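Local coordinates for putative uncharacterized protein PH0242 (Pyrococcus horikoshii, PDB 3VU1), which is the C-terminal globular domain of AglB, an archaeal oligosaccharyltransferase, and is rich in beta strands with a few helices, at residues Thr11-Ala16 / Tyr86-Leu91; Met367-Ser372 / Ala448-Lys453. All coordinates share one frame; numbering follows the deposited sequence.

Contact 1 (Thr11-Ala16 / Tyr86-Leu91); sequences TGWEQA and YFIIYL
Trp-13 drives the nitrogen edge of its indole into the face of the Tyr-90 ring. NE1 stands over the ring centre, 3.1 Å above its plane, and the planes meet at 79°, a T-shaped stack. The five-membered ring does the work, its centroid 4.3 Å from that of the phenol, with CD1 of Trp-13 coming within 3.7 Å of CE1 of Tyr-90. The six-membered half of the indole reaches further along the strand to Ile-88: CH2 of Trp-13 lies 3.7 Å from the CG2 methyl of Ile-88, while CZ3 is near the CD1 methyl. Ile-88 and Tyr-90, two residues apart on the strand, thus share one side of it and receive one indole between them.

Beyond the stack, Thr-11 lines the outer end of the phenol. Its CG2 methyl is 3.5 Å from OH of Tyr-90, and its carbonyl oxygen lies beside the ring edge. The phenol gets there because CG of Tyr-90 is anti to the backbone N (chi1 -174°); the hydroxyl itself is hydrogen-bonded to Asn-92, just past the strand.

The second shell sets the start of the tryptophan. Thr-11 OG1 accepts from the backbone N of Trp-13 at 3.2 Å in a nearly straight bond (168°), an ST turn. Gly-12, with a positive phi, is the N-cap, and its carbonyl takes the first helical bond from N of Ala-16.

Farther out, Tyr-36 stacks on the indole and Trp-34 meets it edge-to-face; both belong to the WWDYG signature of this enzyme family. Helix 13-23 begins against strand 86-90, with Val-245 of the antiparallel neighbour 245-250 touching Trp-13, Ala-16 and Ile-88, while helix 60-69 packs against Phe-87 and Ile-89.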
loop_
_atom_site.group_PDB
_atom_site.type_symbol
_atom_site.label_atom_id
_atom_site.label_comp_id
_atom_site.label_asym_id
_atom_site.label_seq_id
_atom_site.Cartn_x
_atom_site.Cartn_y
_atom_site.Cartn_z
ATOM N N THR A 11 -18.491 -6.878 10.958
ATOM C CA THR A 11 -17.546 -6.862 9.829
ATOM C C THR A 11 -16.226 -6.271 10.251
ATOM O O THR A 11 -15.173 -6.682 9.747
ATOM C CB THR A 11 -18.046 -6.026 8.643
ATOM O OG1 THR A 11 -18.247 -4.668 9.060
ATOM C CG2 THR A 11 -19.317 -6.581 8.096
ATOM N N GLY A 12 -16.296 -5.299 11.164
ATOM C CA GLY A 12 -15.116 -4.599 11.660
ATOM C C GLY A 12 -15.158 -3.130 11.298
ATOM O O GLY A 12 -14.493 -2.313 11.929
ATOM N N TRP A 13 -15.974 -2.785 10.306
ATOM C CA TRP A 13 -16.000 -1.412 9.776
ATOM C C TRP A 13 -16.399 -0.346 10.739
ATOM O O TRP A 13 -15.857 0.767 10.706
ATOM C CB TRP A 13 -16.886 -1.330 8.524
ATOM C CG TRP A 13 -16.158 -1.777 7.299
ATOM C CD1 TRP A 13 -16.145 -3.046 6.712
ATOM C CD2 TRP A 13 -15.264 -0.970 6.485
ATOM N NE1 TRP A 13 -15.341 -3.068 5.587
ATOM C CE2 TRP A 13 -14.766 -1.854 5.409
ATOM C CE3 TRP A 13 -14.861 0.343 6.516
ATOM C CZ2 TRP A 13 -13.901 -1.404 4.443
ATOM C CZ3 TRP A 13 -13.985 0.793 5.521
ATOM C CH2 TRP A 13 -13.522 -0.053 4.515
ATOM N N GLU A 14 -17.380 -0.651 11.580
ATOM C CA GLU A 14 -17.877 0.342 12.531
ATOM C C GLU A 14 -16.778 0.657 13.530
ATOM O O GLU A 14 -16.539 1.837 13.829
ATOM C CB GLU A 14 -19.149 -0.126 13.234
ATOM C CG GLU A 14 -20.182 -0.716 12.283
ATOM C CD GLU A 14 -21.560 -0.867 12.896
ATOM O OE1 GLU A 14 -21.701 -1.066 14.142
ATOM O OE2 GLU A 14 -22.519 -0.800 12.105
ATOM N N GLN A 15 -16.087 -0.392 13.997
ATOM C CA GLN A 15 -14.986 -0.238 14.928
ATOM C C GLN A 15 -13.788 0.478 14.312
ATOM O O GLN A 15 -13.105 1.273 14.972
ATOM C CB GLN A 15 -14.543 -1.590 15.469
ATOM C CG GLN A 15 -15.541 -2.235 16.398
ATOM C CD GLN A 15 -16.747 -2.818 15.661
ATOM O OE1 GLN A 15 -16.681 -3.180 14.476
ATOM N NE2 GLN A 15 -17.852 -2.904 16.362
ATOM N N ALA A 16 -13.521 0.181 13.046
ATOM C CA ALA A 16 -12.372 0.755 12.348
ATOM C C ALA A 16 -12.544 2.234 12.137
ATOM O O ALA A 16 -11.618 2.995 12.382
ATOM C CB ALA A 16 -12.115 0.039 11.029
ATOM N N TYR A 86 -3.517 5.943 5.440
ATOM C CA TYR A 86 -3.974 4.649 5.904
ATOM C C TYR A 86 -4.619 3.885 4.767
ATOM O O TYR A 86 -5.276 4.457 3.902
ATOM C CB TYR A 86 -4.947 4.795 7.074
ATOM C CG TYR A 86 -4.306 5.489 8.244
ATOM C CD1 TYR A 86 -4.440 6.857 8.413
ATOM C CD2 TYR A 86 -3.502 4.784 9.150
ATOM C CE1 TYR A 86 -3.809 7.517 9.453
ATOM C CE2 TYR A 86 -2.882 5.426 10.212
ATOM C CZ TYR A 86 -3.039 6.789 10.355
ATOM O OH TYR A 86 -2.436 7.445 11.377
ATOM N N PHE A 87 -4.397 2.580 4.759
ATOM C CA PHE A 87 -4.975 1.743 3.769
ATOM C C PHE A 87 -5.728 0.658 4.517
ATOM O O PHE A 87 -5.148 -0.084 5.323
ATOM C CB PHE A 87 -3.897 1.140 2.865
ATOM C CG PHE A 87 -4.449 0.562 1.600
ATOM C CD1 PHE A 87 -4.163 1.147 0.380
ATOM C CD2 PHE A 87 -5.310 -0.531 1.630
ATOM C CE1 PHE A 87 -4.693 0.630 -0.790
ATOM C CE2 PHE A 87 -5.851 -1.045 0.460
ATOM C CZ PHE A 87 -5.534 -0.462 -0.757
ATOM N N ILE A 88 -7.019 0.560 4.224
ATOM C CA ILE A 88 -7.888 -0.383 4.902
ATOM C C ILE A 88 -8.081 -1.651 4.089
ATOM O O ILE A 88 -8.521 -1.620 2.929
ATOM C CB ILE A 88 -9.243 0.240 5.208
ATOM C CG1 ILE A 88 -9.037 1.449 6.105
ATOM C CG2 ILE A 88 -10.113 -0.787 5.875
ATOM C CD1 ILE A 88 -10.271 2.335 6.247
ATOM N N ILE A 89 -7.739 -2.770 4.705
ATOM C CA ILE A 89 -7.837 -4.053 4.046
ATOM C C ILE A 89 -9.004 -4.794 4.659
ATOM O O ILE A 89 -9.169 -4.838 5.886
ATOM C CB ILE A 89 -6.532 -4.828 4.170
ATOM C CG1 ILE A 89 -5.459 -4.117 3.343
ATOM C CG2 ILE A 89 -6.717 -6.278 3.762
ATOM C CD1 ILE A 89 -5.599 -4.223 1.830
ATOM N N TYR A 90 -9.825 -5.352 3.789
ATOM C CA TYR A 90 -11.070 -5.955 4.190
ATOM C C TYR A 90 -11.075 -7.402 3.728
ATOM O O TYR A 90 -11.161 -7.676 2.531
ATOM C CB TYR A 90 -12.208 -5.157 3.548
ATOM C CG TYR A 90 -13.605 -5.555 3.974
ATOM C CD1 TYR A 90 -13.852 -6.037 5.263
ATOM C CD2 TYR A 90 -14.687 -5.422 3.096
ATOM C CE1 TYR A 90 -15.120 -6.395 5.654
ATOM C CE2 TYR A 90 -15.967 -5.770 3.484
ATOM C CZ TYR A 90 -16.178 -6.253 4.767
ATOM O OH TYR A 90 -17.437 -6.633 5.182
ATOM N N LEU A 91 -10.993 -8.340 4.667
ATOM C CA LEU A 91 -10.954 -9.760 4.297
ATOM C C LEU A 91 -12.077 -10.225 3.378
ATOM O O LEU A 91 -11.895 -11.141 2.583
ATOM C CB LEU A 91 -10.874 -10.641 5.527
ATOM C CG LEU A 91 -9.432 -10.851 6.015
ATOM C CD1 LEU A 91 -8.815 -9.565 6.571
ATOM C CD2 LEU A 91 -9.443 -11.945 7.060
#

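Contact 2 (Met367-Ser372 / Ala448-Lys453); sequences MREGES and AISSYK
Glu-369 reaches across to the N-terminal turn of helix 448-460 and grips Ile-449 and Ser-450 with its carboxylate. From the loop backbone its CB points toward the helix. CG is then set between the backbone N and the carbonyl carbon (chi1 62°), and an extended chain beyond CG carries the carboxylate to the helix backbone. The alpha carbons of Glu-369 and Ala-448, the nearest pair, are 6.2 Å apart.

At the tip the two oxygens divide the work. OE1 accepts two backbone bonds: N of Ser-450 comes to it at 3.0 Å, nearly straight (167°), on the syn lone pair, while N of Ile-449 approaches at 2.9 Å almost along the C-O bond direction and with a more bent geometry (131°). OE2 uses its own syn lone pair for OG of Ser-450; the modelled 2.5 Å between them is doubtfully short at this resolution. Ser-450 thus offers its amide to one oxygen and its hydroxyl to the other, a two-point hold that probably limits rotation of the carboxylate. A negative group at the amino end of a helix is well placed to interact with the helix dipole, which would probably help keep this glutamate ionised. A carboxylate from a distant loop thus takes up N-H groups of a helix's N-terminal turn, tying the loop before strand 372-381 to helix 448-460 within the Peripheral 2 domain.

Behind the glutamate, the loop folds as a type II turn from Arg-368 to Glu-371, with Gly-370 at its third position. Met-444, in the loop ahead of helix 448-460, pairs by backbone with Gly-370 and Glu-371. The end of Ile-449 turns away into the sheet beneath, between Ala-393 and Phe-395 of strand 385-401 and Ile-469 and Val-471 of strand 464-487.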
loop_
_atom_site.group_PDB
_atom_site.type_symbol
_atom_site.label_atom_id
_atom_site.label_comp_id
_atom_site.label_asym_id
_atom_site.label_seq_id
_atom_site.Cartn_x
_atom_site.Cartn_y
_atom_site.Cartn_z
ATOM N N MET A 367 -7.784 23.428 -13.621
ATOM C CA MET A 367 -7.794 24.316 -14.792
ATOM C C MET A 367 -7.497 23.552 -16.076
ATOM O O MET A 367 -6.721 22.575 -16.063
ATOM C CB MET A 367 -6.741 25.402 -14.671
ATOM C CG MET A 367 -6.770 26.263 -13.423
ATOM S SD MET A 367 -5.365 27.400 -13.460
ATOM C CE MET A 367 -6.041 28.736 -14.445
ATOM N N ARG A 368 -8.107 23.990 -17.183
ATOM C CA ARG A 368 -7.797 23.400 -18.496
ATOM C C ARG A 368 -6.570 24.095 -19.079
ATOM O O ARG A 368 -6.240 25.216 -18.665
ATOM C CB ARG A 368 -8.983 23.446 -19.457
ATOM C CG ARG A 368 -10.189 22.665 -18.983
ATOM C CD ARG A 368 -11.253 22.586 -20.059
ATOM N NE ARG A 368 -12.583 22.793 -19.485
ATOM C CZ ARG A 368 -13.711 22.233 -19.926
ATOM N NH1 ARG A 368 -13.704 21.398 -20.966
ATOM N NH2 ARG A 368 -14.861 22.507 -19.319
ATOM N N GLU A 369 -5.871 23.418 -19.992
ATOM C CA GLU A 369 -4.631 23.979 -20.543
ATOM C C GLU A 369 -4.971 25.294 -21.270
ATOM O O GLU A 369 -6.025 25.381 -21.917
ATOM C CB GLU A 369 -3.888 22.967 -21.437
ATOM C CG GLU A 369 -4.637 22.483 -22.672
ATOM C CD GLU A 369 -4.097 21.171 -23.240
ATOM O OE1 GLU A 369 -3.068 20.657 -22.762
ATOM O OE2 GLU A 369 -4.717 20.630 -24.170
ATOM N N GLY A 370 -4.126 26.315 -21.109
ATOM C CA GLY A 370 -4.429 27.641 -21.652
ATOM C C GLY A 370 -5.093 28.638 -20.707
ATOM O O GLY A 370 -4.830 29.831 -20.809
ATOM N N GLU A 371 -5.941 28.164 -19.789
ATOM C CA GLU A 371 -6.712 29.043 -18.880
ATOM C C GLU A 371 -5.850 29.890 -17.956
ATOM O O GLU A 371 -4.672 29.608 -17.796
ATOM C CB GLU A 371 -7.709 28.236 -18.067
ATOM C CG GLU A 371 -8.867 27.716 -18.909
ATOM C CD GLU A 371 -9.768 26.730 -18.171
ATOM O OE1 GLU A 371 -9.685 26.622 -16.916
ATOM O OE2 GLU A 371 -10.566 26.061 -18.868
ATOM N N SER A 372 -6.430 30.937 -17.367
ATOM C CA SER A 372 -5.688 31.846 -16.486
ATOM C C SER A 372 -6.588 32.335 -15.376
ATOM O O SER A 372 -7.809 32.274 -15.527
ATOM C CB SER A 372 -5.157 33.040 -17.267
ATOM O OG SER A 372 -4.236 32.620 -18.265
ATOM N N ALA A 448 -0.015 21.390 -22.218
ATOM C CA ALA A 448 0.534 20.621 -21.092
ATOM C C ALA A 448 -0.026 19.178 -21.048
ATOM O O ALA A 448 0.732 18.209 -20.984
ATOM C CB ALA A 448 0.299 21.343 -19.777
ATOM N N ILE A 449 -1.347 19.067 -21.135
ATOM C CA ILE A 449 -2.058 17.810 -21.130
ATOM C C ILE A 449 -1.965 17.135 -22.505
ATOM O O ILE A 449 -1.477 16.009 -22.616
ATOM C CB ILE A 449 -3.542 18.039 -20.690
ATOM C CG1 ILE A 449 -3.611 18.646 -19.286
ATOM C CG2 ILE A 449 -4.384 16.771 -20.770
ATOM C CD1 ILE A 449 -2.725 17.991 -18.234
ATOM N N SER A 450 -2.419 17.829 -23.551
ATOM C CA SER A 450 -2.478 17.272 -24.911
ATOM C C SER A 450 -1.139 16.736 -25.376
ATOM O O SER A 450 -1.057 15.695 -26.036
ATOM C CB SER A 450 -2.932 18.341 -25.890
ATOM O OG SER A 450 -4.288 18.656 -25.661
ATOM N N SER A 451 -0.091 17.479 -25.040
ATOM C CA SER A 451 1.267 17.093 -25.345
ATOM C C SER A 451 1.547 15.659 -24.865
ATOM O O SER A 451 1.935 14.792 -25.677
ATOM C CB SER A 451 2.189 18.093 -24.680
ATOM O OG SER A 451 3.467 17.553 -24.532
ATOM N N TYR A 452 1.298 15.412 -23.565
ATOM C CA TYR A 452 1.522 14.110 -22.940
ATOM C C TYR A 452 0.579 13.031 -23.496
ATOM O O TYR A 452 0.997 11.892 -23.738
ATOM C CB TYR A 452 1.421 14.215 -21.408
ATOM C CG TYR A 452 2.098 13.066 -20.699
ATOM C CD1 TYR A 452 3.498 13.011 -20.591
ATOM C CD2 TYR A 452 1.340 11.996 -20.176
ATOM C CE1 TYR A 452 4.130 11.935 -19.982
ATOM C CE2 TYR A 452 1.956 10.911 -19.566
ATOM C CZ TYR A 452 3.348 10.889 -19.471
ATOM O OH TYR A 452 3.953 9.833 -18.854
ATOM N N LYS A 453 -0.682 13.411 -23.710
ATOM C CA LYS A 453 -1.703 12.547 -24.312
ATOM C C LYS A 453 -1.263 12.024 -25.674
ATOM O O LYS A 453 -1.406 10.841 -25.960
ATOM C CB LYS A 453 -2.971 13.356 -24.476
ATOM C CG LYS A 453 -4.266 12.583 -24.606
ATOM C CD LYS A 453 -5.410 13.563 -24.324
ATOM C CE LYS A 453 -6.797 12.981 -24.579
ATOM N NZ LYS A 453 -6.849 12.257 -25.878
#

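In the fold
The two contacts lie far apart in one chain: their centres are 38 Å apart, the nearest atoms about 22 Å, and contact 1 closes in sequence before contact 2 opens. Contact 1 is the more central, about 14 Å from the centre of the chain, and is an aromatic and aliphatic contact; contact 2, about 30 Å out, is a polar one, held by a carboxylate near the amino end of a helix in the Peripheral 2 domain. Neither uses a ligand of the calcium ion, which is bound by Glu-76, Ala-285, His-319 and Glu-322. In chain order, Glu-76 falls between the two segments of contact 1, and the other three between the two contacts.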